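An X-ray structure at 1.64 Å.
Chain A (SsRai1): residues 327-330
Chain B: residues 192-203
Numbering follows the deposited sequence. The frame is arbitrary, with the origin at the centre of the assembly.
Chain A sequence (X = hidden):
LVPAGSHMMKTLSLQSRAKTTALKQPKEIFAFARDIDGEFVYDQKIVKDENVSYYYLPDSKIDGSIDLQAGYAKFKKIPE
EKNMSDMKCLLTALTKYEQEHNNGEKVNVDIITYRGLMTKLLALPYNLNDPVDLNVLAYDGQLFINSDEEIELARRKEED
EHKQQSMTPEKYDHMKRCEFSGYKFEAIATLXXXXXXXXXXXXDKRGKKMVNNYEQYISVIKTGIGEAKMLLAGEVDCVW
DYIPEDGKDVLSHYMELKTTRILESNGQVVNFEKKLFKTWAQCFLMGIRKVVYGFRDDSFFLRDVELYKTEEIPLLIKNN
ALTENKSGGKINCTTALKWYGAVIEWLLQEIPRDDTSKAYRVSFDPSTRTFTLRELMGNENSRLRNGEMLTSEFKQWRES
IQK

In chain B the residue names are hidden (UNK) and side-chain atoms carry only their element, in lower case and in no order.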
# COMPACT_ATOMS: atom_id res chain seq x y z
N SER A 327 1.96 7.29 -6.44
CA SER A 327 2.02 7.46 -7.88
C SER A 327 0.73 8.02 -8.44
O SER A 327 -0.23 7.29 -8.69
CB SER A 327 2.36 6.14 -8.59
OG SER A 327 3.71 5.78 -8.42
N GLY A 328 0.71 9.35 -8.54
CA GLY A 328 -0.12 10.07 -9.48
C GLY A 328 0.93 10.68 -10.38
O GLY A 328 1.99 10.09 -10.51
N GLY A 329 0.68 11.85 -10.97
CA GLY A 329 1.71 12.52 -11.75
C GLY A 329 2.06 11.84 -13.07
O GLY A 329 1.21 11.22 -13.69
N LYS A 330 3.32 11.97 -13.49
CA LYS A 330 3.80 11.42 -14.76
C LYS A 330 3.46 9.93 -14.92
O LYS A 330 3.80 9.11 -14.07
CB LYS A 330 5.31 11.61 -14.84
CG LYS A 330 5.99 10.92 -16.01
CD LYS A 330 5.91 11.74 -17.26
CE LYS A 330 6.76 11.12 -18.36
NZ LYS A 330 6.87 12.00 -19.53
N UNK B 192 8.28 8.65 0.69
CA UNK B 192 7.21 7.73 1.12
C UNK B 192 7.26 6.36 0.44
O UNK B 192 6.66 5.40 0.93
c UNK B 192 5.93 8.47 0.71
c UNK B 192 6.36 9.30 -0.48
c UNK B 192 7.77 9.73 -0.18
N UNK B 193 7.95 6.28 -0.69
CA UNK B 193 8.11 5.03 -1.42
C UNK B 193 9.50 5.02 -2.00
O UNK B 193 10.19 6.05 -1.95
c UNK B 193 7.09 4.94 -2.57
n UNK B 193 3.79 6.57 -4.99
c UNK B 193 5.65 4.78 -2.14
c UNK B 193 4.72 4.93 -3.35
c UNK B 193 4.75 6.36 -3.87
N UNK B 194 9.94 3.88 -2.54
CA UNK B 194 11.21 3.86 -3.26
C UNK B 194 11.17 4.89 -4.38
O UNK B 194 10.10 5.14 -4.95
c UNK B 194 10.44 1.63 -2.89
c UNK B 194 11.28 2.44 -3.84
c UNK B 194 9.31 2.54 -2.51
N UNK B 195 12.32 5.47 -4.69
CA UNK B 195 12.42 6.55 -5.65
C UNK B 195 11.67 6.24 -6.95
O UNK B 195 10.91 7.08 -7.45
c UNK B 195 13.71 6.98 -9.25
c UNK B 195 14.12 7.97 -6.87
c UNK B 195 14.32 9.61 -10.10
c UNK B 195 14.02 7.96 -8.31
c UNK B 195 14.01 8.63 -11.00
n UNK B 195 14.60 10.02 -7.64
c UNK B 195 14.33 9.26 -8.75
c UNK B 195 14.47 9.24 -6.52
c UNK B 195 13.90 6.82 -5.96
c UNK B 195 13.71 7.33 -10.59
N UNK B 196 11.88 5.04 -7.47
CA UNK B 196 11.33 4.64 -8.76
C UNK B 196 9.81 4.65 -8.77
O UNK B 196 9.18 4.71 -9.82
c UNK B 196 11.85 3.27 -9.16
N UNK B 197 9.21 4.59 -7.58
CA UNK B 197 7.76 4.54 -7.49
C UNK B 197 7.15 5.87 -7.02
O UNK B 197 5.96 5.94 -6.75
c UNK B 197 7.77 2.02 -7.15
o UNK B 197 8.56 1.34 -6.45
c UNK B 197 7.30 3.37 -6.61
o UNK B 197 7.34 1.64 -8.27
N UNK B 198 7.98 6.91 -6.95
CA UNK B 198 7.52 8.25 -6.55
C UNK B 198 7.22 9.14 -7.75
O UNK B 198 7.86 9.02 -8.80
c UNK B 198 8.58 8.95 -5.69
s UNK B 198 8.75 8.31 -4.01
N UNK B 199 6.26 10.04 -7.59
CA UNK B 199 6.02 11.08 -8.59
C UNK B 199 7.08 12.15 -8.39
O UNK B 199 7.68 12.24 -7.31
c UNK B 199 4.64 11.69 -8.39
o UNK B 199 4.58 12.38 -7.16
N UNK B 200 7.32 12.95 -9.42
CA UNK B 200 8.29 14.03 -9.31
C UNK B 200 7.88 15.03 -8.23
O UNK B 200 8.74 15.58 -7.52
n UNK B 200 11.60 16.75 -9.84
c UNK B 200 10.67 15.63 -9.79
c UNK B 200 8.47 14.73 -10.67
c UNK B 200 9.43 15.91 -10.64
n UNK B 200 13.31 18.08 -9.05
c UNK B 200 12.51 17.03 -8.90
n UNK B 200 12.61 16.28 -7.82
N UNK B 201 6.58 15.24 -8.08
CA UNK B 201 6.06 16.13 -7.04
C UNK B 201 6.39 15.60 -5.65
O UNK B 201 6.75 16.36 -4.75
c UNK B 201 4.10 17.12 -8.39
n UNK B 201 4.35 17.14 -10.80
o UNK B 201 4.35 15.15 -9.74
c UNK B 201 4.28 16.38 -9.70
c UNK B 201 4.55 16.31 -7.18
N UNK B 202 6.27 14.29 -5.46
CA UNK B 202 6.56 13.69 -4.16
C UNK B 202 8.02 13.87 -3.78
O UNK B 202 8.35 14.02 -2.60
o UNK B 202 4.76 9.79 -4.99
c UNK B 202 4.68 11.98 -4.03
c UNK B 202 4.32 10.51 -4.09
n UNK B 202 3.53 10.06 -3.13
c UNK B 202 6.17 12.21 -4.15
N UNK B 203 8.90 13.86 -4.78
CA UNK B 203 10.33 14.01 -4.53
C UNK B 203 10.73 15.47 -4.36
O UNK B 203 11.36 15.84 -3.37
c UNK B 203 11.31 11.32 -7.14
c UNK B 203 12.64 13.63 -5.44
c UNK B 203 11.16 13.40 -5.67
c UNK B 203 10.85 11.91 -5.82
O HOH W 1 5.59 13.36 -11.93

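Position 192 carries three carbons that close a ring onto its own backbone N, which defines proline; Pro B192 lies out of reach of chain A. At 193 four carbons run in a row to a terminal nitrogen, which lies 2.4 Å from Ser A327 N, a pair whose nature the geometry does not decide; the pattern is that of lysine, Lys B193, with chi angles m, t, m, t. Position 194 again shows three carbons closing onto N: Pro B194, remote from chain A. At 195 one carbon leads into fused five- and six-membered rings holding eight carbons and one nitrogen, an indole, so this is Trp B195, also out of reach. A single carbon at 196 gives Ala B196.

Position 197 has two carbons, the second bearing two oxygens, and it meets chain A through its backbone, whose O lies 2.8 Å from Ser A327 OG. The short carboxylate is that of aspartate, Asp B197. The same O accepts from Lys B193 NZ at 2.9 Å. Its N, in the 3-10 segment 195-197, donates to Pro B194 O at 2.8 Å.

One carbon and one sulfur at 198 identify Cys B198, whose CA-to-CB bond points away from chain A. At 199 there are one carbon and one oxygen, and CB lies 3.8 Å from Gly A328 O: Ser B199. Position 200 has three carbons, a nitrogen, then a carbon carrying two more nitrogens: the guanidinium of Arg B200, whose end leads away. At 201 three carbons end in one oxygen and one nitrogen, an amide whose oxygen lies 4.2 Å from Gly A329 CA: Gln B201. At 202 three carbons again end in one oxygen and one nitrogen, and the oxygen comes 4.0 Å from Ser A327 N: Gln B202. Gln B202 N donates to Ser B199 OG (3.1 Å, 152°), capping the helix, while Ser B199 N donates to Gln B202 OE1 (3.0 Å, 172°). Four carbons forked at the first, one arm two long, make 203 Ile B203, beyond reach.

The contact, burying 215 Å² over both sides, centres on Ser A327. Its OG donates a weak hydrogen bond to Asp B197 O, although that proton has another acceptor within reach. Gly A329 has positive phi (70°), which favours glycine, and an ideal CB there would sit 3.2 Å from Ser B199 CB and 3.1 Å from Gln B201 OE1, both tight. One water completes the contact, its O accepting from Lys A330 N and Arg B200 N and donating to Gln B201 OE1, each at 3.1 Å.

Chain B 192-203: PKPWADCSRQQI
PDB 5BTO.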